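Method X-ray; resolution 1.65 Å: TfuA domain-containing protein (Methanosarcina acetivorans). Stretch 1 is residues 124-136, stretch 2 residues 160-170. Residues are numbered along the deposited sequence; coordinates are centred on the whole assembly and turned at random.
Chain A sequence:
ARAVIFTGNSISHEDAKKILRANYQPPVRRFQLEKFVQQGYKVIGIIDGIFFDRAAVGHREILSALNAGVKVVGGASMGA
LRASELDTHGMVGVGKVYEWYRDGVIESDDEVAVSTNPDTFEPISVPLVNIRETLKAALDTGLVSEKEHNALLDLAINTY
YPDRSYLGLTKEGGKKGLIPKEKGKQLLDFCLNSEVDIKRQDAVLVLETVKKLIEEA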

# COMPACT_ATOMS: atom_id res chain seq x y z
N ILE A 124 10.69 5.29 3.14
CA ILE A 124 11.45 6.51 2.91
C ILE A 124 10.65 7.39 1.94
O ILE A 124 10.42 8.57 2.21
CB ILE A 124 12.87 6.20 2.34
CG1 ILE A 124 13.63 5.19 3.23
CG2 ILE A 124 13.66 7.48 2.09
CD1 ILE A 124 13.83 5.59 4.68
N SER A 125 10.22 6.79 0.84
CA SER A 125 9.46 7.51 -0.18
C SER A 125 7.94 7.43 0.05
O SER A 125 7.47 6.75 0.97
CB SER A 125 9.84 7.00 -1.57
OG SER A 125 9.37 5.69 -1.80
N VAL A 126 7.20 8.13 -0.80
CA VAL A 126 5.74 8.22 -0.73
C VAL A 126 5.13 7.44 -1.90
O VAL A 126 5.54 7.65 -3.05
CB VAL A 126 5.26 9.70 -0.77
CG1 VAL A 126 3.75 9.79 -0.66
CG2 VAL A 126 5.91 10.51 0.33
N PRO A 127 4.15 6.55 -1.62
CA PRO A 127 3.50 5.82 -2.71
C PRO A 127 2.64 6.74 -3.56
O PRO A 127 2.04 7.69 -3.04
CB PRO A 127 2.63 4.80 -1.98
CG PRO A 127 2.32 5.45 -0.67
CD PRO A 127 3.52 6.27 -0.31
N LEU A 128 2.61 6.46 -4.86
CA LEU A 128 1.82 7.23 -5.81
C LEU A 128 0.34 7.33 -5.43
O LEU A 128 -0.25 8.40 -5.60
CB LEU A 128 1.99 6.68 -7.23
CG LEU A 128 1.41 7.46 -8.42
CD1 LEU A 128 1.86 8.91 -8.46
CD2 LEU A 128 1.82 6.75 -9.70
N VAL A 129 -0.26 6.24 -4.92
CA VAL A 129 -1.66 6.28 -4.44
C VAL A 129 -1.92 7.35 -3.36
O VAL A 129 -2.95 8.02 -3.42
CB VAL A 129 -2.23 4.90 -4.01
CG1 VAL A 129 -2.43 4.00 -5.22
CG2 VAL A 129 -1.37 4.23 -2.94
N ASN A 130 -0.99 7.49 -2.41
CA ASN A 130 -1.04 8.54 -1.38
C ASN A 130 -0.91 9.93 -2.01
O ASN A 130 -1.60 10.86 -1.59
CB ASN A 130 0.05 8.35 -0.31
CG ASN A 130 -0.29 7.28 0.73
OD1 ASN A 130 -1.18 6.45 0.55
ND2 ASN A 130 0.47 7.28 1.82
N ILE A 131 -0.03 10.07 -3.01
CA ILE A 131 0.16 11.34 -3.74
C ILE A 131 -1.13 11.73 -4.46
O ILE A 131 -1.57 12.88 -4.37
CB ILE A 131 1.39 11.29 -4.70
CG1 ILE A 131 2.69 11.16 -3.90
CG2 ILE A 131 1.44 12.52 -5.61
CD1 ILE A 131 3.88 10.65 -4.70
N ARG A 132 -1.75 10.76 -5.14
CA ARG A 132 -3.03 10.95 -5.84
C ARG A 132 -4.10 11.52 -4.90
O ARG A 132 -4.72 12.54 -5.20
CB ARG A 132 -3.52 9.63 -6.45
CG ARG A 132 -2.72 9.13 -7.65
CD ARG A 132 -3.38 7.91 -8.27
NE ARG A 132 -2.64 7.37 -9.42
CZ ARG A 132 -2.69 7.84 -10.67
NH1 ARG A 132 -3.43 8.91 -10.97
NH2 ARG A 132 -1.97 7.25 -11.62
N GLU A 133 -4.27 10.85 -3.75
CA GLU A 133 -5.30 11.22 -2.78
C GLU A 133 -5.00 12.52 -2.04
O GLU A 133 -5.93 13.29 -1.72
CB GLU A 133 -5.49 10.07 -1.78
CG GLU A 133 -6.23 8.88 -2.37
CD GLU A 133 -7.63 9.22 -2.82
OE1 GLU A 133 -8.50 9.44 -1.95
OE2 GLU A 133 -7.87 9.27 -4.04
N THR A 134 -3.72 12.77 -1.78
CA THR A 134 -3.28 13.98 -1.09
C THR A 134 -3.38 15.21 -2.01
O THR A 134 -3.82 16.26 -1.56
CB THR A 134 -1.88 13.81 -0.45
OG1 THR A 134 -1.93 12.72 0.48
CG2 THR A 134 -1.45 15.06 0.31
N LEU A 135 -2.99 15.05 -3.28
CA LEU A 135 -3.18 16.13 -4.27
C LEU A 135 -4.65 16.46 -4.52
O LEU A 135 -5.00 17.63 -4.72
CB LEU A 135 -2.46 15.83 -5.59
CG LEU A 135 -0.92 15.97 -5.60
CD1 LEU A 135 -0.37 15.55 -6.96
CD2 LEU A 135 -0.46 17.38 -5.26
N LYS A 136 -5.51 15.43 -4.50
CA LYS A 136 -6.97 15.63 -4.57
C LYS A 136 -7.50 16.44 -3.39
O LYS A 136 -8.27 17.38 -3.59
CB LYS A 136 -7.71 14.30 -4.70
CG LYS A 136 -7.84 13.85 -6.14
CD LYS A 136 -8.26 12.39 -6.26
CE LYS A 136 -8.32 11.98 -7.72
NZ LYS A 136 -8.89 10.61 -7.90
N TYR A 160 11.04 8.45 -10.55
CA TYR A 160 11.55 7.17 -10.03
C TYR A 160 11.16 7.04 -8.55
O TYR A 160 11.44 7.94 -7.76
CB TYR A 160 13.07 7.12 -10.24
CG TYR A 160 13.78 5.92 -9.66
CD1 TYR A 160 13.35 4.61 -9.95
CD2 TYR A 160 14.90 6.08 -8.84
CE1 TYR A 160 14.01 3.50 -9.42
CE2 TYR A 160 15.57 4.98 -8.31
CZ TYR A 160 15.12 3.70 -8.60
OH TYR A 160 15.78 2.62 -8.06
N TYR A 161 10.48 5.95 -8.20
CA TYR A 161 9.76 5.89 -6.91
C TYR A 161 10.58 6.18 -5.64
O TYR A 161 10.07 6.84 -4.75
CB TYR A 161 8.86 4.63 -6.76
CG TYR A 161 9.61 3.35 -6.49
CD1 TYR A 161 9.93 2.97 -5.18
CD2 TYR A 161 10.00 2.51 -7.54
CE1 TYR A 161 10.64 1.81 -4.92
CE2 TYR A 161 10.70 1.34 -7.29
CZ TYR A 161 11.02 0.99 -5.98
OH TYR A 161 11.71 -0.17 -5.73
N PRO A 162 11.86 5.73 -5.55
CA PRO A 162 12.64 6.11 -4.36
C PRO A 162 12.85 7.62 -4.19
O PRO A 162 13.17 8.05 -3.08
CB PRO A 162 13.99 5.41 -4.59
CG PRO A 162 13.62 4.20 -5.38
CD PRO A 162 12.62 4.76 -6.36
N ASP A 163 12.64 8.39 -5.26
CA ASP A 163 12.73 9.86 -5.22
C ASP A 163 11.38 10.57 -5.04
O ASP A 163 11.33 11.81 -4.99
CB ASP A 163 13.41 10.38 -6.50
CG ASP A 163 14.85 9.90 -6.66
OD1 ASP A 163 15.47 9.44 -5.67
OD2 ASP A 163 15.36 9.99 -7.80
N ARG A 164 10.29 9.80 -4.97
CA ARG A 164 8.95 10.35 -4.73
C ARG A 164 8.81 10.79 -3.27
O ARG A 164 8.84 9.97 -2.36
CB ARG A 164 7.85 9.32 -5.07
CG ARG A 164 7.51 9.24 -6.54
CD ARG A 164 6.50 8.13 -6.82
NE ARG A 164 6.34 7.95 -8.26
CZ ARG A 164 5.95 6.83 -8.86
NH1 ARG A 164 5.65 5.74 -8.16
NH2 ARG A 164 5.86 6.81 -10.18
N SER A 165 8.71 12.10 -3.07
CA SER A 165 8.42 12.69 -1.76
C SER A 165 7.68 14.00 -1.98
O SER A 165 7.77 14.59 -3.06
CB SER A 165 9.70 12.92 -0.96
OG SER A 165 10.49 13.97 -1.51
N TYR A 166 6.95 14.45 -0.95
CA TYR A 166 6.22 15.71 -1.04
C TYR A 166 7.15 16.91 -1.17
O TYR A 166 6.85 17.84 -1.92
CB TYR A 166 5.24 15.86 0.13
CG TYR A 166 4.17 14.80 0.13
CD1 TYR A 166 3.23 14.73 -0.92
CD2 TYR A 166 4.07 13.88 1.17
CE1 TYR A 166 2.24 13.75 -0.93
CE2 TYR A 166 3.08 12.90 1.17
CZ TYR A 166 2.17 12.84 0.13
OH TYR A 166 1.19 11.88 0.12
N LEU A 167 8.27 16.87 -0.45
CA LEU A 167 9.31 17.89 -0.59
C LEU A 167 9.94 17.87 -1.98
O LEU A 167 10.09 18.93 -2.59
CB LEU A 167 10.38 17.76 0.51
CG LEU A 167 11.61 18.68 0.56
CD1 LEU A 167 11.33 20.17 0.33
CD2 LEU A 167 12.28 18.50 1.91
N GLY A 168 10.28 16.68 -2.48
CA GLY A 168 10.88 16.53 -3.81
C GLY A 168 9.94 16.98 -4.92
O GLY A 168 10.37 17.64 -5.88
N LEU A 169 8.66 16.66 -4.77
CA LEU A 169 7.62 17.01 -5.74
C LEU A 169 7.38 18.51 -5.82
O LEU A 169 7.33 19.06 -6.92
CB LEU A 169 6.31 16.26 -5.43
CG LEU A 169 5.17 16.27 -6.45
CD1 LEU A 169 5.59 15.61 -7.76
CD2 LEU A 169 3.94 15.59 -5.87
N THR A 170 7.25 19.16 -4.66
CA THR A 170 7.05 20.62 -4.61
C THR A 170 8.29 21.40 -5.04
O THR A 170 8.17 22.46 -5.66
CB THR A 170 6.56 21.12 -3.22
OG1 THR A 170 7.46 20.69 -2.20
CG2 THR A 170 5.14 20.60 -2.93
O HOH W 1 4.53 4.50 -5.87

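Two segments distant in sequence can be joined by very few direct polar bonds if side chains fill the space around them, and this pair from a TfuA domain-containing protein illustrates the principle. Stretch 2 opens with a short 3-10 turn, where the carbonyl O of Tyr161 lies 3.2 Å from Ser125 CB; Ser125 points its CB toward stretch 2 and is buried there, its CB also 3.2 Å from Arg164 O. At Arg164 the contact becomes specific: Val126 N donates to Arg164 O at 2.9 Å, a direct hydrogen bond between the stretches. The arginine side chain, extended through chi2 and chi3, carries its guanidinium to Leu128, whose CB lies over one face, and a water accepts from Leu128 N (2.9 Å) and, weakly, from Arg164 NH1 (2.8 Å). Ser165 turns away and serves its own helix instead, its OG capping Gly168 N at 2.9 Å. Tyr166 then reaches back across. Its ring packs against Val126 (CG1 to Tyr166 CZ, 3.5 Å) and Ile131 (CG1 to Tyr166 CE1, 4.0 Å), while its hydroxyl OH lies 3.3 Å from Thr134 OG1, so one long residue offers both apolar and polar surface. Leu169, a turn later, completes the buried apolar patch, its CD2 meeting Ile131 CG2 at 4.0 Å. Altogether 582 Å² is buried.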